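Local coordinates for L-ribulose 3-epimerase (Mesorhizobium loti, PDB 3VYL), which catalyses the epimerization of ketoses at C3, interconverting L-ribulose and L-xylulose most efficiently, and binds a manganese ion in a TIM barrel, at residues 24-38 and 50-64. Residues are numbered along the deposited sequence; the frame is centred on the assembly and turned at random.
Sequences LANTRDAGFDLIEFS and LAKRIADLGLGVAIS
Strands 34-37 and 60-64 run parallel at 23°, their axes 4.6 Å apart, joined by five backbone hydrogen bonds from Gly60 N to Asp33 O at one end to Ser64 N to Phe37 O at the other; helices 24-30 and 50-57 lie side by side over them, 10.9 Å apart at 15°. Toward the barrel interior, Glu36 projects off the sheet, CG anti to the backbone N (chi1 -177°) and the chain extended beyond, and OE2 accepts a hydrogen bond from Ser64 OG (2.8 Å) on its anti lone pair. OE1 bonds Tyr204 OH and NE2 of His206, a manganese ligand, a second-shell contact consistent with orienting the imidazole. Replacing Glu36 by an alanine would probably leave Ser64 OG, Tyr204 OH and His206 NE2 without the carboxylate they share, and the metal-bound imidazole freer to turn. On the helix-facing side, the Phe37 ring takes Val61 CG2 against its CD2 edge (3.8 Å) and Ile54 CD1 at CE2 (4.1 Å), while Ile35 CG1, from the same strand, lies over one face near the rim. Leu24 is a knob among Leu50, Arg53, Ile54 and Leu57, its CD2 3.9 Å from Leu50 CD2. Arg28, bent at chi2 and chi3, lays its CD 3.6 Å from Leu59 CD1, with Leu57 O over one guanidinium face. Schellman motifs at Gly31 and Gly58 end both helices. Helix 17-30 leads from strand 4-7 into strand 34-37, and helix 47-57 onward to strand 60-66: two successive beta-alpha-beta units of the eight-stranded barrel, with Ile63 reaching helix 78-98.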
loop_
_atom_site.group_PDB
_atom_site.type_symbol
_atom_site.label_atom_id
_atom_site.label_comp_id
_atom_site.label_asym_id
_atom_site.label_seq_id
_atom_site.Cartn_x
_atom_site.Cartn_y
_atom_site.Cartn_z
ATOM N N LEU A 24 17.090 -8.684 -30.684
ATOM C CA LEU A 24 18.219 -7.862 -30.261
ATOM C C LEU A 24 18.043 -6.367 -30.540
ATOM O O LEU A 24 18.230 -5.548 -29.652
ATOM C CB LEU A 24 19.507 -8.386 -30.907
ATOM C CG LEU A 24 20.291 -9.509 -30.206
ATOM C CD1 LEU A 24 19.430 -10.394 -29.310
ATOM C CD2 LEU A 24 21.069 -10.346 -31.215
ATOM N N ALA A 25 17.679 -6.004 -31.761
ATOM C CA ALA A 25 17.514 -4.590 -32.109
ATOM C C ALA A 25 16.360 -3.944 -31.338
ATOM O O ALA A 25 16.408 -2.745 -31.003
ATOM C CB ALA A 25 17.315 -4.420 -33.612
ATOM N N ASN A 26 15.319 -4.733 -31.075
ATOM C CA ASN A 26 14.189 -4.264 -30.291
ATOM C C ASN A 26 14.603 -4.040 -28.841
ATOM O O ASN A 26 14.309 -2.990 -28.275
ATOM C CB ASN A 26 12.998 -5.217 -30.410
ATOM C CG ASN A 26 12.294 -5.102 -31.750
ATOM O OD1 ASN A 26 12.866 -4.604 -32.720
ATOM N ND2 ASN A 26 11.049 -5.557 -31.810
ATOM N N THR A 27 15.319 -5.007 -28.267
ATOM C CA THR A 27 15.921 -4.870 -26.948
ATOM C C THR A 27 16.665 -3.534 -26.779
ATOM O O THR A 27 16.413 -2.794 -25.819
ATOM C CB THR A 27 16.887 -6.033 -26.654
ATOM O OG1 THR A 27 16.186 -7.277 -26.753
ATOM C CG2 THR A 27 17.470 -5.909 -25.267
ATOM N N ARG A 28 17.564 -3.225 -27.713
ATOM C CA ARG A 28 18.328 -1.987 -27.658
ATOM C C ARG A 28 17.476 -0.723 -27.820
ATOM O O ARG A 28 17.676 0.248 -27.087
ATOM C CB ARG A 28 19.455 -1.998 -28.693
ATOM C CG ARG A 28 20.707 -2.750 -28.266
ATOM C CD ARG A 28 21.640 -1.899 -27.406
ATOM N NE ARG A 28 22.127 -0.696 -28.091
ATOM C CZ ARG A 28 23.010 0.166 -27.581
ATOM N NH1 ARG A 28 23.529 -0.030 -26.370
ATOM N NH2 ARG A 28 23.381 1.227 -28.288
ATOM N N ASP A 29 16.532 -0.725 -28.761
ATOM C CA ASP A 29 15.656 0.436 -28.952
ATOM C C ASP A 29 14.805 0.742 -27.727
ATOM O O ASP A 29 14.453 1.895 -27.478
ATOM C CB ASP A 29 14.754 0.248 -30.171
ATOM C CG ASP A 29 15.522 0.311 -31.477
ATOM O OD1 ASP A 29 14.891 0.597 -32.514
ATOM O OD2 ASP A 29 16.754 0.072 -31.467
ATOM N N ALA A 30 14.478 -0.304 -26.970
ATOM C CA ALA A 30 13.682 -0.186 -25.755
ATOM C C ALA A 30 14.512 0.317 -24.572
ATOM O O ALA A 30 13.961 0.780 -23.577
ATOM C CB ALA A 30 13.036 -1.524 -25.427
ATOM N N GLY A 31 15.833 0.210 -24.680
ATOM C CA GLY A 31 16.734 0.733 -23.657
ATOM C C GLY A 31 17.277 -0.289 -22.677
ATOM O O GLY A 31 17.878 0.070 -21.669
ATOM N N PHE A 32 17.072 -1.564 -22.971
ATOM C CA PHE A 32 17.551 -2.625 -22.103
ATOM C C PHE A 32 18.969 -2.976 -22.491
ATOM O O PHE A 32 19.396 -2.645 -23.585
ATOM C CB PHE A 32 16.638 -3.847 -22.229
ATOM C CG PHE A 32 15.290 -3.653 -21.606
ATOM C CD1 PHE A 32 15.060 -4.044 -20.289
ATOM C CD2 PHE A 32 14.251 -3.060 -22.325
ATOM C CE1 PHE A 32 13.815 -3.857 -19.704
ATOM C CE2 PHE A 32 13.006 -2.867 -21.749
ATOM C CZ PHE A 32 12.783 -3.269 -20.439
ATOM N N ASP A 33 19.711 -3.638 -21.611
ATOM C CA ASP A 33 21.071 -4.034 -21.964
ATOM C C ASP A 33 21.433 -5.460 -21.552
ATOM O O ASP A 33 22.609 -5.812 -21.411
ATOM C CB ASP A 33 22.106 -2.997 -21.504
ATOM C CG ASP A 33 21.854 -2.499 -20.097
ATOM O OD1 ASP A 33 21.738 -3.346 -19.177
ATOM O OD2 ASP A 33 21.779 -1.257 -19.920
ATOM N N LEU A 34 20.408 -6.284 -21.384
ATOM C CA LEU A 34 20.590 -7.731 -21.377
ATOM C C LEU A 34 19.455 -8.368 -22.183
ATOM O O LEU A 34 18.408 -7.738 -22.397
ATOM C CB LEU A 34 20.638 -8.267 -19.950
ATOM C CG LEU A 34 20.908 -9.758 -19.749
ATOM C CD1 LEU A 34 21.881 -9.967 -18.604
ATOM C CD2 LEU A 34 19.604 -10.504 -19.480
ATOM N N ILE A 35 19.690 -9.593 -22.657
ATOM C CA ILE A 35 18.653 -10.406 -23.293
ATOM C C ILE A 35 18.633 -11.786 -22.666
ATOM O O ILE A 35 19.681 -12.395 -22.437
ATOM C CB ILE A 35 18.797 -10.480 -24.848
ATOM C CG1 ILE A 35 17.557 -11.120 -25.509
ATOM C CG2 ILE A 35 20.061 -11.223 -25.274
ATOM C CD1 ILE A 35 16.295 -10.287 -25.436
ATOM N N GLU A 36 17.434 -12.259 -22.358
ATOM C CA GLU A 36 17.250 -13.601 -21.843
ATOM C C GLU A 36 16.615 -14.479 -22.918
ATOM O O GLU A 36 15.554 -14.156 -23.469
ATOM C CB GLU A 36 16.377 -13.556 -20.588
ATOM C CG GLU A 36 16.145 -14.886 -19.874
ATOM C CD GLU A 36 15.421 -14.687 -18.557
ATOM O OE1 GLU A 36 15.372 -13.523 -18.109
ATOM O OE2 GLU A 36 14.908 -15.665 -17.968
ATOM N N PHE A 37 17.239 -15.601 -23.202
ATOM C CA PHE A 37 16.753 -16.533 -24.175
ATOM C C PHE A 37 16.329 -17.756 -23.440
ATOM O O PHE A 37 16.977 -18.127 -22.539
ATOM C CB PHE A 37 17.860 -16.874 -25.155
ATOM C CG PHE A 37 18.125 -15.809 -26.171
ATOM C CD1 PHE A 37 17.159 -15.428 -27.039
ATOM C CD2 PHE A 37 19.338 -15.223 -26.255
ATOM C CE1 PHE A 37 17.377 -14.467 -27.962
ATOM C CE2 PHE A 37 19.580 -14.272 -27.182
ATOM C CZ PHE A 37 18.597 -13.886 -28.034
ATOM N N SER A 38 15.166 -18.295 -23.762
ATOM C CA SER A 38 14.659 -19.551 -23.211
ATOM C C SER A 38 15.252 -20.892 -23.570
ATOM O O SER A 38 15.343 -21.751 -22.739
ATOM C CB SER A 38 13.222 -19.720 -23.588
ATOM O OG SER A 38 13.063 -20.989 -24.223
ATOM N N LEU A 50 25.633 -15.376 -33.216
ATOM C CA LEU A 50 24.719 -14.788 -32.246
ATOM C C LEU A 50 25.507 -14.096 -31.132
ATOM O O LEU A 50 25.294 -12.906 -30.865
ATOM C CB LEU A 50 23.816 -15.872 -31.649
ATOM C CG LEU A 50 22.321 -15.643 -31.376
ATOM C CD1 LEU A 50 21.940 -16.469 -30.160
ATOM C CD2 LEU A 50 21.919 -14.188 -31.181
ATOM N N ALA A 51 26.424 -14.840 -30.507
ATOM C CA ALA A 51 27.275 -14.307 -29.446
ATOM C C ALA A 51 28.032 -13.049 -29.872
ATOM O O ALA A 51 28.215 -12.123 -29.071
ATOM C CB ALA A 51 28.245 -15.368 -28.956
ATOM N N LYS A 52 28.455 -13.021 -31.134
ATOM C CA LYS A 52 29.198 -11.894 -31.673
ATOM C C LYS A 52 28.255 -10.731 -31.912
ATOM O O LYS A 52 28.649 -9.568 -31.803
ATOM C CB LYS A 52 29.916 -12.278 -32.973
ATOM C CG LYS A 52 31.247 -11.559 -33.216
ATOM C CD LYS A 52 31.113 -10.123 -33.734
ATOM C CE LYS A 52 30.359 -10.028 -35.062
ATOM N NZ LYS A 52 31.108 -10.605 -36.217
ATOM N N ARG A 53 27.008 -11.044 -32.234
ATOM C CA ARG A 53 26.020 -10.005 -32.481
ATOM C C ARG A 53 25.514 -9.413 -31.163
ATOM O O ARG A 53 25.229 -8.214 -31.086
ATOM C CB ARG A 53 24.867 -10.538 -33.327
ATOM C CG ARG A 53 24.789 -9.864 -34.696
ATOM C CD ARG A 53 24.787 -8.341 -34.575
ATOM N NE ARG A 53 23.455 -7.727 -34.761
ATOM C CZ ARG A 53 22.496 -8.184 -35.572
ATOM N NH1 ARG A 53 22.688 -9.277 -36.323
ATOM N NH2 ARG A 53 21.329 -7.529 -35.640
ATOM N N ILE A 54 25.420 -10.259 -30.135
ATOM C CA ILE A 54 25.090 -9.819 -28.782
ATOM C C ILE A 54 26.159 -8.861 -28.230
ATOM O O ILE A 54 25.833 -7.758 -27.772
ATOM C CB ILE A 54 24.864 -11.014 -27.823
ATOM C CG1 ILE A 54 23.568 -11.748 -28.174
ATOM C CG2 ILE A 54 24.777 -10.544 -26.379
ATOM C CD1 ILE A 54 23.457 -13.125 -27.555
ATOM N N ALA A 55 27.426 -9.274 -28.292
ATOM C CA ALA A 55 28.534 -8.434 -27.805
ATOM C C ALA A 55 28.679 -7.114 -28.575
ATOM O O ALA A 55 28.943 -6.078 -27.968
ATOM C CB ALA A 55 29.847 -9.206 -27.792
ATOM N N ASP A 56 28.487 -7.151 -29.895
ATOM C CA ASP A 56 28.550 -5.939 -30.720
ATOM C C ASP A 56 27.507 -4.890 -30.320
ATOM O O ASP A 56 27.787 -3.681 -30.356
ATOM C CB ASP A 56 28.428 -6.272 -32.217
ATOM C CG ASP A 56 29.776 -6.235 -32.948
ATOM O OD1 ASP A 56 30.700 -7.001 -32.578
ATOM O OD2 ASP A 56 29.905 -5.437 -33.906
ATOM N N LEU A 57 26.315 -5.358 -29.943
ATOM C CA LEU A 57 25.246 -4.476 -29.464
ATOM C C LEU A 57 25.494 -3.962 -28.040
ATOM O O LEU A 57 24.907 -2.960 -27.625
ATOM C CB LEU A 57 23.884 -5.171 -29.535
ATOM C CG LEU A 57 22.876 -4.915 -30.666
ATOM C CD1 LEU A 57 23.157 -3.615 -31.412
ATOM C CD2 LEU A 57 22.802 -6.089 -31.624
ATOM N N GLY A 58 26.368 -4.644 -27.302
ATOM C CA GLY A 58 26.690 -4.254 -25.932
ATOM C C GLY A 58 25.752 -4.897 -24.928
ATOM O O GLY A 58 25.579 -4.416 -23.817
ATOM N N LEU A 59 25.143 -5.999 -25.330
ATOM C CA LEU A 59 24.194 -6.693 -24.494
ATOM C C LEU A 59 24.900 -7.816 -23.763
ATOM O O LEU A 59 25.891 -8.350 -24.250
ATOM C CB LEU A 59 23.067 -7.251 -25.373
ATOM C CG LEU A 59 21.783 -6.472 -25.710
ATOM C CD1 LEU A 59 21.884 -4.965 -25.556
ATOM C CD2 LEU A 59 21.277 -6.837 -27.100
ATOM N N GLY A 60 24.403 -8.151 -22.577
ATOM C CA GLY A 60 24.743 -9.411 -21.912
ATOM C C GLY A 60 23.657 -10.425 -22.237
ATOM O O GLY A 60 22.686 -10.116 -22.937
ATOM N N VAL A 61 23.805 -11.637 -21.719
ATOM C CA VAL A 61 22.866 -12.702 -22.042
ATOM C C VAL A 61 22.699 -13.674 -20.869
ATOM O O VAL A 61 23.656 -14.017 -20.181
ATOM C CB VAL A 61 23.241 -13.419 -23.383
ATOM C CG1 VAL A 61 24.629 -14.058 -23.320
ATOM C CG2 VAL A 61 22.179 -14.439 -23.797
ATOM N N ALA A 62 21.460 -14.079 -20.625
ATOM C CA ALA A 62 21.188 -15.153 -19.683
ATOM C C ALA A 62 20.319 -16.184 -20.390
ATOM O O ALA A 62 19.582 -15.850 -21.315
ATOM C CB ALA A 62 20.488 -14.612 -18.455
ATOM N N ILE A 63 20.420 -17.437 -19.978
ATOM C CA ILE A 63 19.514 -18.448 -20.483
ATOM C C ILE A 63 18.659 -19.027 -19.346
ATOM O O ILE A 63 19.175 -19.423 -18.286
ATOM C CB ILE A 63 20.251 -19.582 -21.240
ATOM C CG1 ILE A 63 21.264 -19.024 -22.252
ATOM C CG2 ILE A 63 19.251 -20.519 -21.912
ATOM C CD1 ILE A 63 20.672 -18.378 -23.492
ATOM N N SER A 64 17.349 -19.060 -19.578
ATOM C CA SER A 64 16.413 -19.658 -18.648
ATOM C C SER A 64 15.651 -20.734 -19.372
ATOM O O SER A 64 15.294 -20.565 -20.535
ATOM C CB SER A 64 15.423 -18.612 -18.148
ATOM O OG SER A 64 14.577 -18.178 -19.203
#